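Local coordinates for transcriptional regulator (Streptococcus dysgalactiae, PDB 4YV9), which senses SHP pheromone as a quorum-sensing receptor and, through a helix-turn-helix domain, probably regulates transcription by binding DNA, at residues B[157-168]-B[184-195]; B[75-83]-B[92-100]. All coordinates share one frame; numbering follows the deposited sequence.

Contact 1. Residues B[157-168]-B[184-195]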
loop_
_atom_site.group_PDB
_atom_site.type_symbol
_atom_site.label_atom_id
_atom_site.label_comp_id
_atom_site.label_asym_id
_atom_site.label_seq_id
_atom_site.Cartn_x
_atom_site.Cartn_y
_atom_site.Cartn_z
ATOM N N TYR B 157 -21.106 8.462 19.481
ATOM C CA TYR B 157 -20.019 7.535 19.796
ATOM C C TYR B 157 -20.415 6.065 19.653
ATOM O O TYR B 157 -19.644 5.255 19.131
ATOM C CB TYR B 157 -19.483 7.752 21.219
ATOM C CG TYR B 157 -18.629 6.579 21.653
ATOM C CD1 TYR B 157 -17.336 6.424 21.161
ATOM C CD2 TYR B 157 -19.131 5.597 22.503
ATOM C CE1 TYR B 157 -16.557 5.342 21.525
ATOM C CE2 TYR B 157 -18.359 4.510 22.870
ATOM C CZ TYR B 157 -17.072 4.387 22.376
ATOM O OH TYR B 157 -16.296 3.310 22.733
ATOM N N ASN B 158 -21.599 5.704 20.134
ATOM C CA ASN B 158 -21.974 4.300 20.101
ATOM C C ASN B 158 -22.208 3.791 18.689
ATOM O O ASN B 158 -21.933 2.628 18.405
ATOM C CB ASN B 158 -23.207 4.039 20.962
ATOM C CG ASN B 158 -22.852 3.392 22.288
ATOM O OD1 ASN B 158 -22.505 2.208 22.338
ATOM N ND2 ASN B 158 -22.925 4.165 23.367
ATOM N N THR B 159 -22.709 4.647 17.805
ATOM C CA THR B 159 -22.899 4.254 16.418
ATOM C C THR B 159 -21.537 4.170 15.745
ATOM O O THR B 159 -21.282 3.266 14.944
ATOM C CB THR B 159 -23.810 5.236 15.656
ATOM O OG1 THR B 159 -25.120 5.213 16.234
ATOM C CG2 THR B 159 -23.904 4.859 14.176
ATOM N N LEU B 160 -20.662 5.108 16.089
ATOM C CA LEU B 160 -19.298 5.110 15.571
ATOM C C LEU B 160 -18.584 3.822 15.958
ATOM O O LEU B 160 -17.933 3.189 15.126
ATOM C CB LEU B 160 -18.523 6.321 16.097
ATOM C CG LEU B 160 -17.062 6.471 15.663
ATOM C CD1 LEU B 160 -16.948 6.547 14.163
ATOM C CD2 LEU B 160 -16.450 7.713 16.299
ATOM N N PHE B 161 -18.718 3.429 17.222
ATOM C CA PHE B 161 -18.083 2.199 17.692
ATOM C C PHE B 161 -18.612 0.974 16.948
ATOM O O PHE B 161 -17.844 0.098 16.553
ATOM C CB PHE B 161 -18.289 2.013 19.191
ATOM C CG PHE B 161 -17.795 0.691 19.703
ATOM C CD1 PHE B 161 -16.436 0.424 19.768
ATOM C CD2 PHE B 161 -18.688 -0.288 20.106
ATOM C CE1 PHE B 161 -15.976 -0.797 20.228
ATOM C CE2 PHE B 161 -18.233 -1.507 20.573
ATOM C CZ PHE B 161 -16.877 -1.763 20.634
ATOM N N LEU B 162 -19.927 0.919 16.772
ATOM C CA LEU B 162 -20.565 -0.195 16.080
ATOM C C LEU B 162 -20.175 -0.222 14.602
ATOM O O LEU B 162 -19.985 -1.293 14.027
ATOM C CB LEU B 162 -22.086 -0.123 16.231
ATOM C CG LEU B 162 -22.609 -0.402 17.640
ATOM C CD1 LEU B 162 -24.135 -0.377 17.682
ATOM C CD2 LEU B 162 -22.063 -1.731 18.154
ATOM N N LEU B 163 -20.042 0.959 14.003
ATOM C CA LEU B 163 -19.616 1.072 12.615
ATOM C C LEU B 163 -18.175 0.626 12.465
ATOM O O LEU B 163 -17.810 -0.001 11.470
ATOM C CB LEU B 163 -19.773 2.507 12.101
ATOM C CG LEU B 163 -21.190 2.933 11.709
ATOM C CD1 LEU B 163 -21.240 4.430 11.369
ATOM C CD2 LEU B 163 -21.698 2.087 10.542
ATOM N N THR B 164 -17.359 0.949 13.461
ATOM C CA THR B 164 -15.957 0.564 13.437
ATOM C C THR B 164 -15.828 -0.962 13.484
ATOM O O THR B 164 -15.033 -1.538 12.732
ATOM C CB THR B 164 -15.174 1.205 14.605
ATOM O OG1 THR B 164 -15.299 2.634 14.538
ATOM C CG2 THR B 164 -13.697 0.830 14.524
ATOM N N LYS B 165 -16.619 -1.605 14.350
ATOM C CA LYS B 165 -16.656 -3.069 14.444
ATOM C C LYS B 165 -17.022 -3.695 13.096
ATOM O O LYS B 165 -16.421 -4.681 12.683
ATOM C CB LYS B 165 -17.656 -3.544 15.512
ATOM C CG LYS B 165 -17.157 -3.452 16.948
ATOM C CD LYS B 165 -18.150 -4.069 17.942
ATOM C CE LYS B 165 -18.233 -5.573 17.782
ATOM N NZ LYS B 165 -19.172 -6.199 18.759
ATOM N N GLU B 166 -18.021 -3.127 12.429
ATOM C CA GLU B 166 -18.406 -3.602 11.106
ATOM C C GLU B 166 -17.237 -3.502 10.139
ATOM O O GLU B 166 -16.925 -4.465 9.439
ATOM C CB GLU B 166 -19.606 -2.817 10.577
ATOM C CG GLU B 166 -20.910 -3.165 11.270
ATOM C CD GLU B 166 -21.117 -4.661 11.393
ATOM O OE1 GLU B 166 -21.219 -5.348 10.354
ATOM O OE2 GLU B 166 -21.162 -5.153 12.538
HETATM N N MSE B 167 -16.569 -2.353 10.130
HETATM C CA MSE B 167 -15.484 -2.095 9.187
HETATM C C MSE B 167 -14.276 -3.011 9.377
HETATM O O MSE B 167 -13.746 -3.547 8.401
HETATM C CB MSE B 167 -15.027 -0.644 9.293
HETATM C CG MSE B 167 -13.744 -0.350 8.538
HETATM SE SE MSE B 167 -13.110 1.459 8.999
HETATM C CE MSE B 167 -12.662 1.129 10.870
ATOM N N VAL B 168 -13.848 -3.198 10.627
ATOM C CA VAL B 168 -12.676 -4.032 10.892
ATOM C C VAL B 168 -12.915 -5.508 10.571
ATOM O O VAL B 168 -11.969 -6.247 10.298
ATOM C CB VAL B 168 -12.206 -3.919 12.360
ATOM C CG1 VAL B 168 -11.636 -2.574 12.619
ATOM C CG2 VAL B 168 -13.343 -4.199 13.320
ATOM N N VAL B 184 -7.990 1.113 7.682
ATOM C CA VAL B 184 -8.806 0.519 8.747
ATOM C C VAL B 184 -8.072 0.540 10.100
ATOM O O VAL B 184 -8.679 0.773 11.158
ATOM C CB VAL B 184 -9.213 -0.931 8.411
ATOM C CG1 VAL B 184 -9.791 -1.616 9.645
ATOM C CG2 VAL B 184 -10.228 -0.948 7.266
ATOM N N THR B 185 -6.762 0.314 10.062
ATOM C CA THR B 185 -5.964 0.335 11.284
ATOM C C THR B 185 -5.957 1.743 11.884
ATOM O O THR B 185 -6.176 1.923 13.083
ATOM C CB THR B 185 -4.526 -0.153 11.017
ATOM O OG1 THR B 185 -4.576 -1.475 10.444
ATOM C CG2 THR B 185 -3.737 -0.193 12.310
ATOM N N GLN B 186 -5.749 2.745 11.035
ATOM C CA GLN B 186 -5.754 4.129 11.487
ATOM C C GLN B 186 -7.096 4.532 12.098
ATOM O O GLN B 186 -7.131 5.156 13.158
ATOM C CB GLN B 186 -5.381 5.054 10.328
ATOM C CG GLN B 186 -3.903 4.935 9.948
ATOM C CD GLN B 186 -3.562 5.528 8.574
ATOM O OE1 GLN B 186 -4.448 5.833 7.767
ATOM N NE2 GLN B 186 -2.268 5.661 8.297
ATOM N N LEU B 187 -8.201 4.161 11.455
ATOM C CA LEU B 187 -9.518 4.524 11.982
ATOM C C LEU B 187 -9.873 3.756 13.258
ATOM O O LEU B 187 -10.638 4.249 14.089
ATOM C CB LEU B 187 -10.601 4.296 10.926
ATOM C CG LEU B 187 -10.607 5.245 9.721
ATOM C CD1 LEU B 187 -11.944 5.133 9.016
ATOM C CD2 LEU B 187 -10.335 6.700 10.129
ATOM N N SER B 188 -9.337 2.544 13.409
ATOM C CA SER B 188 -9.562 1.778 14.631
ATOM C C SER B 188 -8.859 2.466 15.792
ATOM O O SER B 188 -9.424 2.597 16.881
ATOM C CB SER B 188 -9.070 0.331 14.494
ATOM O OG SER B 188 -9.768 -0.349 13.464
ATOM N N ILE B 189 -7.625 2.899 15.556
ATOM C CA ILE B 189 -6.888 3.659 16.559
ATOM C C ILE B 189 -7.629 4.955 16.923
ATOM O O ILE B 189 -7.717 5.313 18.100
ATOM C CB ILE B 189 -5.455 3.971 16.075
ATOM C CG1 ILE B 189 -4.652 2.665 15.963
ATOM C CG2 ILE B 189 -4.761 4.959 17.029
ATOM C CD1 ILE B 189 -3.297 2.814 15.319
ATOM N N ASN B 190 -8.177 5.635 15.917
ATOM C CA ASN B 190 -8.986 6.842 16.125
ATOM C C ASN B 190 -10.169 6.556 17.052
ATOM O O ASN B 190 -10.477 7.338 17.943
ATOM C CB ASN B 190 -9.481 7.398 14.779
ATOM C CG ASN B 190 -10.190 8.751 14.916
ATOM O OD1 ASN B 190 -9.576 9.748 15.289
ATOM N ND2 ASN B 190 -11.478 8.787 14.589
ATOM N N CYS B 191 -10.823 5.418 16.855
ATOM C CA CYS B 191 -11.940 5.071 17.721
ATOM C C CYS B 191 -11.451 4.747 19.129
ATOM O O CYS B 191 -12.101 5.105 20.112
ATOM C CB CYS B 191 -12.733 3.887 17.163
ATOM S SG CYS B 191 -14.361 3.709 17.935
ATOM N N LEU B 192 -10.313 4.064 19.215
ATOM C CA LEU B 192 -9.718 3.717 20.502
ATOM C C LEU B 192 -9.421 4.973 21.322
ATOM O O LEU B 192 -9.642 5.006 22.528
ATOM C CB LEU B 192 -8.439 2.898 20.298
ATOM C CG LEU B 192 -7.586 2.624 21.544
ATOM C CD1 LEU B 192 -8.403 1.953 22.654
ATOM C CD2 LEU B 192 -6.358 1.791 21.211
ATOM N N ILE B 193 -8.934 6.008 20.652
ATOM C CA ILE B 193 -8.677 7.294 21.314
ATOM C C ILE B 193 -9.943 7.859 21.978
ATOM O O ILE B 193 -9.911 8.286 23.139
ATOM C CB ILE B 193 -8.093 8.316 20.305
ATOM C CG1 ILE B 193 -6.609 8.030 20.093
ATOM C CG2 ILE B 193 -8.285 9.748 20.787
ATOM C CD1 ILE B 193 -6.032 8.655 18.830
ATOM N N ILE B 194 -11.055 7.830 21.248
ATOM C CA ILE B 194 -12.333 8.324 21.755
ATOM C C ILE B 194 -12.854 7.452 22.891
ATOM O O ILE B 194 -13.386 7.949 23.885
ATOM C CB ILE B 194 -13.381 8.387 20.627
ATOM C CG1 ILE B 194 -12.883 9.287 19.500
ATOM C CG2 ILE B 194 -14.710 8.887 21.154
ATOM C CD1 ILE B 194 -13.840 9.405 18.338
ATOM N N SER B 195 -12.682 6.144 22.743
ATOM C CA SER B 195 -13.143 5.188 23.736
ATOM C C SER B 195 -12.425 5.379 25.058
ATOM O O SER B 195 -13.031 5.275 26.128
ATOM C CB SER B 195 -12.936 3.759 23.232
ATOM O OG SER B 195 -13.835 3.485 22.177
HETATM O O HOH W 1 -13.290 4.731 13.440
#
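Cys191 pushes its sulfur into a hollow on helix 157-168 walled by Phe161 and Thr164, with Leu160 CG more distant at 4.5 Å. SG lies 3.7 Å from Thr164 OG1 and meets the Phe161 ring at its edge. With SG anti to the backbone N (chi1 -164°), the thiol is carried across the groove. Ile194, a turn on, splits its branches: CG2 rests 3.6 Å from Tyr157 CD1, while CD1 meets Leu160 CD2, the two side chains crossing at about a right angle.

The two helices run antiparallel, their axes 154° apart and 10.3 Å at closest approach, as neighbouring helices do in the TPR-like helical repeats to which the Rgg C-terminal domain is related. At the far end, selenomethionine Met167 bends at its third torsion (67°), which turns CE toward Leu187 CB while SE lies beside Leu187 CD1; its side chain slides past that of Val184 in the opposite direction, CG against CG2. Val168 CG1 packs against Val184 CG1; Ser188 OG donates a hydrogen bond to Val184 O.

Tyr157 OH and Ser195 OG share a short hydrogen bond of 2.5 Å in the plane of the ring, and the same OH also bonds His203 ND1. Between the helices, a water donates to both Thr164 OG1 (3.1 Å) and Leu187 O (2.8 Å), while Thr164 OG1 itself donates to Leu160 O.

Contact 2. Residues B[75-83]-B[92-100]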
loop_
_atom_site.group_PDB
_atom_site.type_symbol
_atom_site.label_atom_id
_atom_site.label_comp_id
_atom_site.label_asym_id
_atom_site.label_seq_id
_atom_site.Cartn_x
_atom_site.Cartn_y
_atom_site.Cartn_z
ATOM N N THR B 75 -11.139 11.942 -7.479
ATOM C CA THR B 75 -11.109 13.301 -8.008
ATOM C C THR B 75 -11.709 14.249 -6.973
ATOM O O THR B 75 -11.177 15.336 -6.711
ATOM C CB THR B 75 -11.877 13.409 -9.349
ATOM O OG1 THR B 75 -11.261 12.563 -10.330
ATOM C CG2 THR B 75 -11.877 14.839 -9.859
ATOM N N LEU B 76 -12.815 13.824 -6.373
ATOM C CA LEU B 76 -13.435 14.583 -5.293
ATOM C C LEU B 76 -12.451 14.799 -4.153
ATOM O O LEU B 76 -12.242 15.929 -3.704
ATOM C CB LEU B 76 -14.685 13.878 -4.783
ATOM C CG LEU B 76 -15.382 14.520 -3.577
ATOM C CD1 LEU B 76 -15.741 15.971 -3.865
ATOM C CD2 LEU B 76 -16.611 13.725 -3.234
ATOM N N LEU B 77 -11.835 13.711 -3.701
ATOM C CA LEU B 77 -10.877 13.775 -2.603
ATOM C C LEU B 77 -9.699 14.699 -2.891
ATOM O O LEU B 77 -9.236 15.406 -2.000
ATOM C CB LEU B 77 -10.349 12.388 -2.276
ATOM C CG LEU B 77 -11.403 11.451 -1.706
ATOM C CD1 LEU B 77 -10.808 10.092 -1.362
ATOM C CD2 LEU B 77 -11.980 12.093 -0.496
ATOM N N SER B 78 -9.209 14.673 -4.127
ATOM C CA SER B 78 -8.058 15.473 -4.508
ATOM C C SER B 78 -8.376 16.967 -4.454
ATOM O O SER B 78 -7.577 17.747 -3.949
ATOM C CB SER B 78 -7.577 15.075 -5.904
ATOM O OG SER B 78 -8.632 15.177 -6.841
ATOM N N ARG B 79 -9.541 17.354 -4.968
ATOM C CA ARG B 79 -10.011 18.734 -4.881
ATOM C C ARG B 79 -10.129 19.194 -3.422
ATOM O O ARG B 79 -9.523 20.194 -3.028
ATOM C CB ARG B 79 -11.364 18.892 -5.586
ATOM C CG ARG B 79 -11.339 18.654 -7.099
ATOM C CD ARG B 79 -12.671 19.036 -7.757
ATOM N NE ARG B 79 -12.874 20.488 -7.765
ATOM C CZ ARG B 79 -13.989 21.102 -8.161
ATOM N NH1 ARG B 79 -15.030 20.393 -8.589
ATOM N NH2 ARG B 79 -14.070 22.429 -8.121
ATOM N N VAL B 80 -10.906 18.448 -2.633
ATOM C CA VAL B 80 -11.124 18.732 -1.212
ATOM C C VAL B 80 -9.798 18.876 -0.470
ATOM O O VAL B 80 -9.636 19.738 0.399
ATOM C CB VAL B 80 -11.968 17.612 -0.537
ATOM C CG1 VAL B 80 -12.152 17.894 0.944
ATOM C CG2 VAL B 80 -13.316 17.469 -1.220
ATOM N N ARG B 81 -8.852 18.028 -0.857
ATOM C CA ARG B 81 -7.525 17.948 -0.258
ATOM C C ARG B 81 -6.767 19.261 -0.249
ATOM O O ARG B 81 -6.290 19.721 0.790
ATOM C CB ARG B 81 -6.689 16.912 -1.008
ATOM C CG ARG B 81 -6.421 15.671 -0.214
ATOM C CD ARG B 81 -5.269 15.910 0.734
ATOM N NE ARG B 81 -3.973 16.002 0.065
ATOM C CZ ARG B 81 -2.841 16.323 0.685
ATOM N NH1 ARG B 81 -2.845 16.593 1.983
ATOM N NH2 ARG B 81 -1.704 16.377 0.007
ATOM N N LYS B 82 -6.638 19.845 -1.430
ATOM C CA LYS B 82 -5.819 21.027 -1.588
ATOM C C LYS B 82 -6.523 22.263 -1.037
ATOM O O LYS B 82 -5.869 23.225 -0.659
ATOM C CB LYS B 82 -5.440 21.198 -3.058
ATOM C CG LYS B 82 -4.573 20.043 -3.566
ATOM C CD LYS B 82 -5.092 19.450 -4.870
ATOM C CE LYS B 82 -4.582 18.025 -5.075
ATOM N NZ LYS B 82 -3.129 17.982 -5.421
ATOM N N TYR B 83 -7.851 22.223 -0.970
ATOM C CA TYR B 83 -8.615 23.331 -0.384
ATOM C C TYR B 83 -8.494 23.341 1.140
ATOM O O TYR B 83 -8.524 24.398 1.775
ATOM C CB TYR B 83 -10.100 23.260 -0.762
ATOM C CG TYR B 83 -10.411 23.268 -2.245
ATOM C CD1 TYR B 83 -9.435 23.550 -3.184
ATOM C CD2 TYR B 83 -11.701 23.015 -2.700
ATOM C CE1 TYR B 83 -9.724 23.554 -4.532
ATOM C CE2 TYR B 83 -12.000 23.021 -4.046
ATOM C CZ TYR B 83 -11.010 23.295 -4.956
ATOM O OH TYR B 83 -11.299 23.313 -6.300
ATOM N N LEU B 92 -14.610 25.474 -1.416
ATOM C CA LEU B 92 -15.202 24.282 -0.806
ATOM C C LEU B 92 -16.705 24.481 -0.745
ATOM O O LEU B 92 -17.479 23.535 -0.833
ATOM C CB LEU B 92 -14.647 24.019 0.594
ATOM C CG LEU B 92 -13.316 23.273 0.684
ATOM C CD1 LEU B 92 -12.711 23.497 2.048
ATOM C CD2 LEU B 92 -13.491 21.768 0.416
ATOM N N LEU B 93 -17.108 25.738 -0.601
ATOM C CA LEU B 93 -18.519 26.095 -0.555
ATOM C C LEU B 93 -19.281 25.790 -1.845
ATOM O O LEU B 93 -20.399 25.294 -1.795
ATOM C CB LEU B 93 -18.668 27.577 -0.200
ATOM C CG LEU B 93 -18.534 27.832 1.301
ATOM C CD1 LEU B 93 -18.634 29.326 1.664
ATOM C CD2 LEU B 93 -19.584 27.019 2.022
ATOM N N LYS B 94 -18.702 26.083 -3.003
ATOM C CA LYS B 94 -19.399 25.730 -4.235
ATOM C C LYS B 94 -18.972 24.376 -4.786
ATOM O O LYS B 94 -19.638 23.818 -5.666
ATOM C CB LYS B 94 -19.235 26.821 -5.278
ATOM C CG LYS B 94 -20.413 27.801 -5.225
ATOM C CD LYS B 94 -20.087 29.028 -4.417
ATOM C CE LYS B 94 -20.745 30.245 -5.053
ATOM N NZ LYS B 94 -20.381 31.500 -4.363
ATOM N N LEU B 95 -17.894 23.828 -4.234
ATOM C CA LEU B 95 -17.611 22.411 -4.443
ATOM C C LEU B 95 -18.801 21.648 -3.884
ATOM O O LEU B 95 -19.274 20.679 -4.466
ATOM C CB LEU B 95 -16.314 21.982 -3.755
ATOM C CG LEU B 95 -15.917 20.507 -3.908
ATOM C CD1 LEU B 95 -15.684 20.187 -5.372
ATOM C CD2 LEU B 95 -14.681 20.179 -3.094
ATOM N N LEU B 96 -19.285 22.132 -2.747
ATOM C CA LEU B 96 -20.463 21.598 -2.085
ATOM C C LEU B 96 -21.751 21.796 -2.903
ATOM O O LEU B 96 -22.637 20.945 -2.874
ATOM C CB LEU B 96 -20.599 22.245 -0.699
ATOM C CG LEU B 96 -21.750 21.790 0.185
ATOM C CD1 LEU B 96 -21.676 20.286 0.436
ATOM C CD2 LEU B 96 -21.745 22.566 1.498
ATOM N N GLU B 97 -21.878 22.911 -3.615
ATOM C CA GLU B 97 -23.051 23.079 -4.476
ATOM C C GLU B 97 -22.926 22.163 -5.688
ATOM O O GLU B 97 -23.917 21.615 -6.174
ATOM C CB GLU B 97 -23.245 24.540 -4.928
ATOM C CG GLU B 97 -24.514 24.723 -5.776
ATOM C CD GLU B 97 -24.804 26.168 -6.186
ATOM O OE1 GLU B 97 -24.021 27.082 -5.838
ATOM O OE2 GLU B 97 -25.830 26.385 -6.870
ATOM N N ASP B 98 -21.697 21.994 -6.163
ATOM C CA ASP B 98 -21.423 21.112 -7.292
ATOM C C ASP B 98 -21.823 19.659 -7.019
ATOM O O ASP B 98 -22.131 18.913 -7.949
ATOM C CB ASP B 98 -19.940 21.179 -7.667
ATOM C CG ASP B 98 -19.633 22.318 -8.613
ATOM O OD1 ASP B 98 -20.548 22.717 -9.363
ATOM O OD2 ASP B 98 -18.485 22.811 -8.608
ATOM N N TYR B 99 -21.824 19.259 -5.749
ATOM C CA TYR B 99 -22.083 17.860 -5.406
ATOM C C TYR B 99 -23.397 17.642 -4.674
ATOM O O TYR B 99 -23.580 16.608 -4.042
ATOM C CB TYR B 99 -20.939 17.301 -4.556
ATOM C CG TYR B 99 -19.725 16.913 -5.372
ATOM C CD1 TYR B 99 -18.784 17.859 -5.723
ATOM C CD2 TYR B 99 -19.525 15.598 -5.787
ATOM C CE1 TYR B 99 -17.676 17.527 -6.468
ATOM C CE2 TYR B 99 -18.407 15.247 -6.539
ATOM C CZ TYR B 99 -17.488 16.223 -6.874
ATOM O OH TYR B 99 -16.371 15.929 -7.618
ATOM N N ALA B 100 -24.315 18.599 -4.777
ATOM C CA ALA B 100 -25.561 18.555 -4.016
ATOM C C ALA B 100 -26.430 17.346 -4.365
ATOM O O ALA B 100 -27.207 16.875 -3.535
ATOM C CB ALA B 100 -26.346 19.845 -4.223
#
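Leu76 and Tyr99 make the CH-pi contact of this pair: CD1 of the leucine sits over one face of the tyrosine ring, 3.7 Å from its centroid and 20° off the ring normal. The Leu76 side chain starts out to the side, and CG anti to the backbone N helps bring its end across to the ring. CB also passes near Tyr99 OH.

Apolar contacts gather round Leu95 and Leu92. The two methyls of Leu95 part company: CD2 packs 3.6 Å from Val80 CG2, the two side chains crossing at about a right angle, and lies 4.0 Å from Tyr83 CE2. Leu92 closes the end nearer the connecting turn: its CG is 3.5 Å from Tyr83 CB, near the plane of the tyrosine ring, and its CD2 lies at the ring edge. Helices 72-85 and 89-98 form an antiparallel helical hairpin: only three residues link them, the short segments are inclined at 161° with axes 10.9 Å apart at closest approach, and the nearest CA atoms belong to Tyr83 and Leu92, beside the turn. Helix 103-113 adjoins the hairpin, touching Leu76 and Val80.

The remaining contacts involve charge. Arg79 bends at its third torsion (71°) and lays its guanidinium over the other methyl of Leu95, CD1 being 3.3 Å from NH1 and over one face. At the edge of the same group, NH1 stands 4.2 Å from Asp98 OD2, too far for a salt bridge, although the opposite charges probably attract weakly. No hydrogen bond joins the two segments; within helix 72-85, Arg79 NH2 donates a weak one of 3.4 Å to Tyr83 OH, in the guanidinium plane.

How the contacts relate
Contact 2 comes first along the chain and closes before contact 1 opens. Their centres are 26 Å apart and their nearest atoms about 12 Å apart, so they do not touch and share no helix. Contact 2 pairs helix 72-85 with helix 89-98; contact 1 pairs helix 157-169 with helix 179-197. Helices 103-113, 124-136 and 142-151 come between them in sequence, in an all-helical chain. Both nevertheless reach the same bound peptide: Leu77 and Val80 pack on it from 75-83, and Gln186, Leu187, Asn190 and Ile193 from 184-195. Separate parts of the helical domain thus contribute to one site for the inhibitor peptide, a region the pheromone may also use.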